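Local structure of BH0493 protein (Bacillus halodurans C-125, 2QEE) at residues 30-34 and 142-146; 41-47 and 359-363. The protein binds zinc and is probably a metal-dependent hydrolase of the amidohydrolase superfamily, its physiological substrate not established here. All blocks are in the same frame, centred on the assembly; numbering follows the deposited sequence.

In the fold
Both contacts lie beside the zinc ion, which H28, H30, D357 and a water hold. Interaction 1 carries one of those ligands, H30, and sets the loop after strand 24-26 against strand 139-143. Interaction 2 joins a later part of the same loop, leading into helix 44-48, to residues 359-363, just beyond D357; the side chain of R359 comes within about 6 Å of the metal. The centres of the two are 13 Å apart, yet they touch: L31 CD2 lies 3.5 Å from L361 N, and H30 CB packs 3.8 Å from R359 CG. The loop carrying H30 and the segment that follows the ligand D357, far apart in sequence, thus pack against each other.

Interaction 1. Residues 30-34 and 142-146. With ZN (zinc ion), chain T.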
# COMPACT_ATOMS: atom_id res chain seq x y z
N HIS C 30 -17.25 -17.38 -13.37
CA HIS C 30 -17.67 -17.36 -14.79
C HIS C 30 -17.88 -18.79 -15.24
O HIS C 30 -17.56 -19.14 -16.36
CB HIS C 30 -16.59 -16.67 -15.59
CG HIS C 30 -16.60 -15.21 -15.37
ND1 HIS C 30 -17.44 -14.36 -16.06
CD2 HIS C 30 -15.96 -14.45 -14.46
CE1 HIS C 30 -17.29 -13.13 -15.61
NE2 HIS C 30 -16.40 -13.16 -14.63
N LEU C 31 -18.31 -19.66 -14.32
CA LEU C 31 -18.58 -21.05 -14.67
C LEU C 31 -20.10 -21.21 -14.96
O LEU C 31 -20.90 -20.37 -14.59
CB LEU C 31 -18.20 -21.98 -13.51
CG LEU C 31 -16.71 -21.86 -13.16
CD1 LEU C 31 -16.46 -22.79 -11.94
CD2 LEU C 31 -15.87 -22.29 -14.32
N PHE C 32 -20.48 -22.33 -15.61
CA PHE C 32 -21.92 -22.59 -15.82
C PHE C 32 -22.30 -24.03 -15.45
O PHE C 32 -21.46 -24.91 -15.51
CB PHE C 32 -22.28 -22.37 -17.31
CG PHE C 32 -22.05 -20.95 -17.78
CD1 PHE C 32 -23.03 -19.99 -17.64
CD2 PHE C 32 -20.81 -20.60 -18.35
CE1 PHE C 32 -22.81 -18.65 -18.08
CE2 PHE C 32 -20.57 -19.25 -18.78
CZ PHE C 32 -21.57 -18.28 -18.64
N SER C 33 -23.56 -24.25 -15.07
CA SER C 33 -24.08 -25.60 -14.85
C SER C 33 -23.77 -26.37 -16.13
O SER C 33 -23.92 -25.82 -17.21
CB SER C 33 -25.60 -25.55 -14.67
OG SER C 33 -26.13 -26.77 -14.19
N PRO C 34 -23.29 -27.61 -16.00
CA PRO C 34 -22.81 -28.39 -17.11
C PRO C 34 -23.91 -28.64 -18.15
O PRO C 34 -23.57 -28.80 -19.30
CB PRO C 34 -22.30 -29.69 -16.46
CG PRO C 34 -22.94 -29.74 -15.12
CD PRO C 34 -23.16 -28.31 -14.71
N VAL C 142 -21.90 -22.67 -6.48
CA VAL C 142 -21.19 -21.81 -7.42
C VAL C 142 -22.17 -20.74 -7.89
O VAL C 142 -23.31 -21.08 -8.35
CB VAL C 142 -20.68 -22.66 -8.64
CG1 VAL C 142 -20.26 -21.78 -9.83
CG2 VAL C 142 -19.49 -23.54 -8.21
N VAL C 143 -21.79 -19.46 -7.78
CA VAL C 143 -22.60 -18.41 -8.39
C VAL C 143 -22.03 -18.13 -9.76
O VAL C 143 -20.81 -17.84 -9.93
CB VAL C 143 -22.71 -17.15 -7.54
CG1 VAL C 143 -23.56 -16.11 -8.24
CG2 VAL C 143 -23.35 -17.46 -6.14
N MET C 144 -22.93 -18.17 -10.75
CA MET C 144 -22.54 -17.94 -12.14
C MET C 144 -22.53 -16.45 -12.45
O MET C 144 -23.01 -15.61 -11.64
CB MET C 144 -23.60 -18.66 -13.05
CG MET C 144 -23.64 -20.19 -12.81
SD MET C 144 -24.84 -20.94 -14.04
CE MET C 144 -26.35 -20.38 -13.32
N THR C 145 -22.08 -16.12 -13.67
CA THR C 145 -22.29 -14.80 -14.26
C THR C 145 -23.17 -14.99 -15.54
O THR C 145 -22.71 -15.60 -16.49
CB THR C 145 -20.94 -14.19 -14.66
OG1 THR C 145 -20.22 -13.89 -13.45
CG2 THR C 145 -21.16 -12.91 -15.43
N ASN C 146 -24.42 -14.54 -15.45
CA ASN C 146 -25.42 -14.84 -16.49
C ASN C 146 -25.79 -13.58 -17.25
O ASN C 146 -26.40 -12.63 -16.70
CB ASN C 146 -26.63 -15.49 -15.81
CG ASN C 146 -26.22 -16.75 -15.06
OD1 ASN C 146 -26.22 -16.75 -13.84
ND2 ASN C 146 -25.80 -17.80 -15.79
ZN ZN T . -15.60 -12.00 -12.86
O HOH W 1 -20.84 -17.78 -15.56
O HOH W 2 -15.00 -10.33 -13.21
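H30 presents one face of its imidazole to T145, whose OG1 stands over the rim of the ring, 3.7 Å from CE1. NE2 of the same ring binds the zinc ion at 2.3 Å. H30 and H28 are the His-X-His pair following strand 24-26, as in other amidohydrolases. With CG beside the backbone N (chi1 -75°), the H30 ring returns toward 142-146 although its CB starts away. T145 OG1 is itself tied to T29 O, which holds the hydroxyl at that face.

A water makes the next layer, donating to L31 O at 2.8 Å and accepting from T145 N. It sits over one face of the F32 ring, whose CE1 meets T145 O obliquely at 3.4 Å. M144 runs alongside L31 and F32, its CG 3.3 Å from L31 O. The sulfur receives a weak hydrogen bond from S33 N (3.7 Å) and makes an oblique Met-aromatic contact with F32, SD lying 4.1 Å from CD1. N146 ND2 comes to the edge of that ring, while its OD1 accepts from A170 N.

V142, on strand 139-143, packs its CG1 against L31 CB. This strand lies between, and parallel to, strands 24-26 and 167-168, consistent with a (beta/alpha)8 barrel. F167 of 167-168 packs on V142, M144 and S33; L134 of helix 126-136 touches V142, and E153 and W157 of helix 151-158 touch F32 and N146.

Interaction 2. Residues 41-47 and 359-363; sequences LWDIDEL and RVLEQ
V360 and L47 meet in the tightly packed half of the contact, CG1 of the valine 3.8 Å from CD2 of the leucine. The other L47 methyl, CD1, reaches E362 CB, and CD2 presses on Q363 CG at 3.4 Å. Placing CG1 anti to the backbone N (chi1 175°) turns that V360 methyl to both L47 and E46 CB, while CG2 rests on E46 O. A water links L47 O to Q363 NE2 here.

Beside this apolar patch, L361 N donates to L41 O (2.8 Å, 172°). The E362 carboxylate curls back through a bend at chi2 (76°), and OE1 takes D43 N on its syn side at 2.9 Å, out of the carboxylate plane; OE2 is bonded to Q129 NE2 and lies at the edge of the W42 indole. Cutting E362 back to an alanine removes the carboxylate, and D43 N and Q129 NE2 would probably lose their acceptor, freeing the segment before helix 44-48 to shift.

The L41 and R359 side is looser: both residues are partly exposed, and a second water spans L41 N and R359 O.

D43 N-caps the helix, OD1 accepting from E46 N at 2.9 Å. Q363 OE1 accepts from R359 N nearly in line with its C=O and from V360 N above the carbonyl plane. Side-chain oxygens thus satisfy main-chain N-H groups on both segments, consistent with a defined loop path beside the zinc.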
# COMPACT_ATOMS: atom_id res chain seq x y z
N LEU C 41 -16.28 -24.00 -19.61
CA LEU C 41 -14.92 -24.29 -20.07
C LEU C 41 -14.21 -25.17 -19.07
O LEU C 41 -14.29 -24.91 -17.86
CB LEU C 41 -14.10 -22.99 -20.25
CG LEU C 41 -14.74 -21.98 -21.22
CD1 LEU C 41 -13.85 -20.75 -21.35
CD2 LEU C 41 -14.97 -22.62 -22.66
N TRP C 42 -13.53 -26.20 -19.56
CA TRP C 42 -12.72 -27.09 -18.73
C TRP C 42 -11.67 -27.83 -19.49
O TRP C 42 -11.79 -28.00 -20.70
CB TRP C 42 -13.54 -28.10 -17.94
CG TRP C 42 -14.42 -29.11 -18.71
CD1 TRP C 42 -15.64 -28.88 -19.26
CD2 TRP C 42 -14.15 -30.51 -18.88
NE1 TRP C 42 -16.16 -30.06 -19.82
CE2 TRP C 42 -15.25 -31.07 -19.61
CE3 TRP C 42 -13.09 -31.34 -18.52
CZ2 TRP C 42 -15.31 -32.43 -19.93
CZ3 TRP C 42 -13.13 -32.71 -18.89
CH2 TRP C 42 -14.25 -33.24 -19.59
N ASP C 43 -10.67 -28.29 -18.74
CA ASP C 43 -9.49 -29.06 -19.14
C ASP C 43 -8.20 -28.31 -19.17
O ASP C 43 -8.20 -27.07 -19.09
CB ASP C 43 -9.68 -29.93 -20.42
CG ASP C 43 -9.51 -29.15 -21.73
OD1 ASP C 43 -8.91 -28.05 -21.80
OD2 ASP C 43 -10.01 -29.70 -22.74
N ILE C 44 -7.10 -29.03 -19.30
CA ILE C 44 -5.73 -28.41 -19.21
C ILE C 44 -5.45 -27.39 -20.32
O ILE C 44 -4.72 -26.40 -20.09
CB ILE C 44 -4.64 -29.49 -19.13
CG1 ILE C 44 -3.24 -28.92 -18.90
CG2 ILE C 44 -4.67 -30.37 -20.43
CD1 ILE C 44 -3.05 -28.03 -17.63
N ASP C 45 -5.93 -27.63 -21.54
CA ASP C 45 -5.78 -26.64 -22.60
C ASP C 45 -6.51 -25.35 -22.30
O ASP C 45 -5.99 -24.27 -22.60
CB ASP C 45 -6.28 -27.23 -23.93
CG ASP C 45 -5.32 -28.26 -24.51
OD1 ASP C 45 -4.17 -28.38 -24.07
OD2 ASP C 45 -5.73 -28.96 -25.45
N GLU C 46 -7.68 -25.43 -21.67
CA GLU C 46 -8.42 -24.24 -21.27
C GLU C 46 -7.68 -23.53 -20.09
O GLU C 46 -7.58 -22.33 -20.09
CB GLU C 46 -9.80 -24.64 -20.85
CG GLU C 46 -10.64 -25.19 -22.06
CD GLU C 46 -11.09 -24.11 -23.04
OE1 GLU C 46 -10.83 -22.89 -22.84
OE2 GLU C 46 -11.75 -24.51 -24.02
N LEU C 47 -7.21 -24.32 -19.12
CA LEU C 47 -6.38 -23.77 -18.02
C LEU C 47 -5.20 -22.97 -18.55
O LEU C 47 -4.95 -21.86 -18.14
CB LEU C 47 -5.85 -24.86 -17.09
CG LEU C 47 -6.87 -25.46 -16.13
CD1 LEU C 47 -6.26 -26.67 -15.37
CD2 LEU C 47 -7.38 -24.39 -15.13
N ARG C 359 -12.90 -18.89 -14.57
CA ARG C 359 -13.39 -19.03 -15.97
C ARG C 359 -13.32 -20.44 -16.51
O ARG C 359 -14.04 -20.78 -17.47
CB ARG C 359 -12.60 -18.10 -16.89
CG ARG C 359 -12.93 -16.64 -16.63
CD ARG C 359 -12.22 -15.75 -17.64
NE ARG C 359 -12.81 -14.42 -17.56
CZ ARG C 359 -13.79 -13.99 -18.36
NH1 ARG C 359 -14.26 -14.79 -19.32
NH2 ARG C 359 -14.28 -12.77 -18.19
N VAL C 360 -12.44 -21.24 -15.93
CA VAL C 360 -12.22 -22.62 -16.36
C VAL C 360 -12.48 -23.46 -15.12
O VAL C 360 -11.95 -23.17 -14.03
CB VAL C 360 -10.79 -22.84 -16.86
CG1 VAL C 360 -10.55 -24.32 -17.20
CG2 VAL C 360 -10.49 -21.91 -18.08
N LEU C 361 -13.32 -24.49 -15.29
CA LEU C 361 -13.80 -25.30 -14.16
C LEU C 361 -12.71 -25.68 -13.16
O LEU C 361 -12.87 -25.43 -11.97
CB LEU C 361 -14.44 -26.60 -14.66
CG LEU C 361 -14.98 -27.56 -13.59
CD1 LEU C 361 -16.03 -26.94 -12.69
CD2 LEU C 361 -15.54 -28.77 -14.37
N GLU C 362 -11.60 -26.25 -13.64
CA GLU C 362 -10.55 -26.77 -12.72
C GLU C 362 -9.89 -25.71 -11.85
O GLU C 362 -9.31 -26.06 -10.81
CB GLU C 362 -9.44 -27.49 -13.46
CG GLU C 362 -9.87 -28.82 -14.10
CD GLU C 362 -10.69 -28.65 -15.39
OE1 GLU C 362 -10.83 -27.54 -15.92
OE2 GLU C 362 -11.15 -29.69 -15.89
N GLN C 363 -10.03 -24.44 -12.22
CA GLN C 363 -9.47 -23.35 -11.43
C GLN C 363 -10.05 -23.25 -10.01
O GLN C 363 -9.44 -22.68 -9.09
CB GLN C 363 -9.68 -22.03 -12.12
CG GLN C 363 -8.91 -21.89 -13.44
CD GLN C 363 -9.26 -20.64 -14.22
OE1 GLN C 363 -10.33 -20.08 -14.08
NE2 GLN C 363 -8.34 -20.20 -15.07
O HOH W 3 -16.71 -21.80 -17.83
O HOH W 4 -5.70 -21.42 -15.39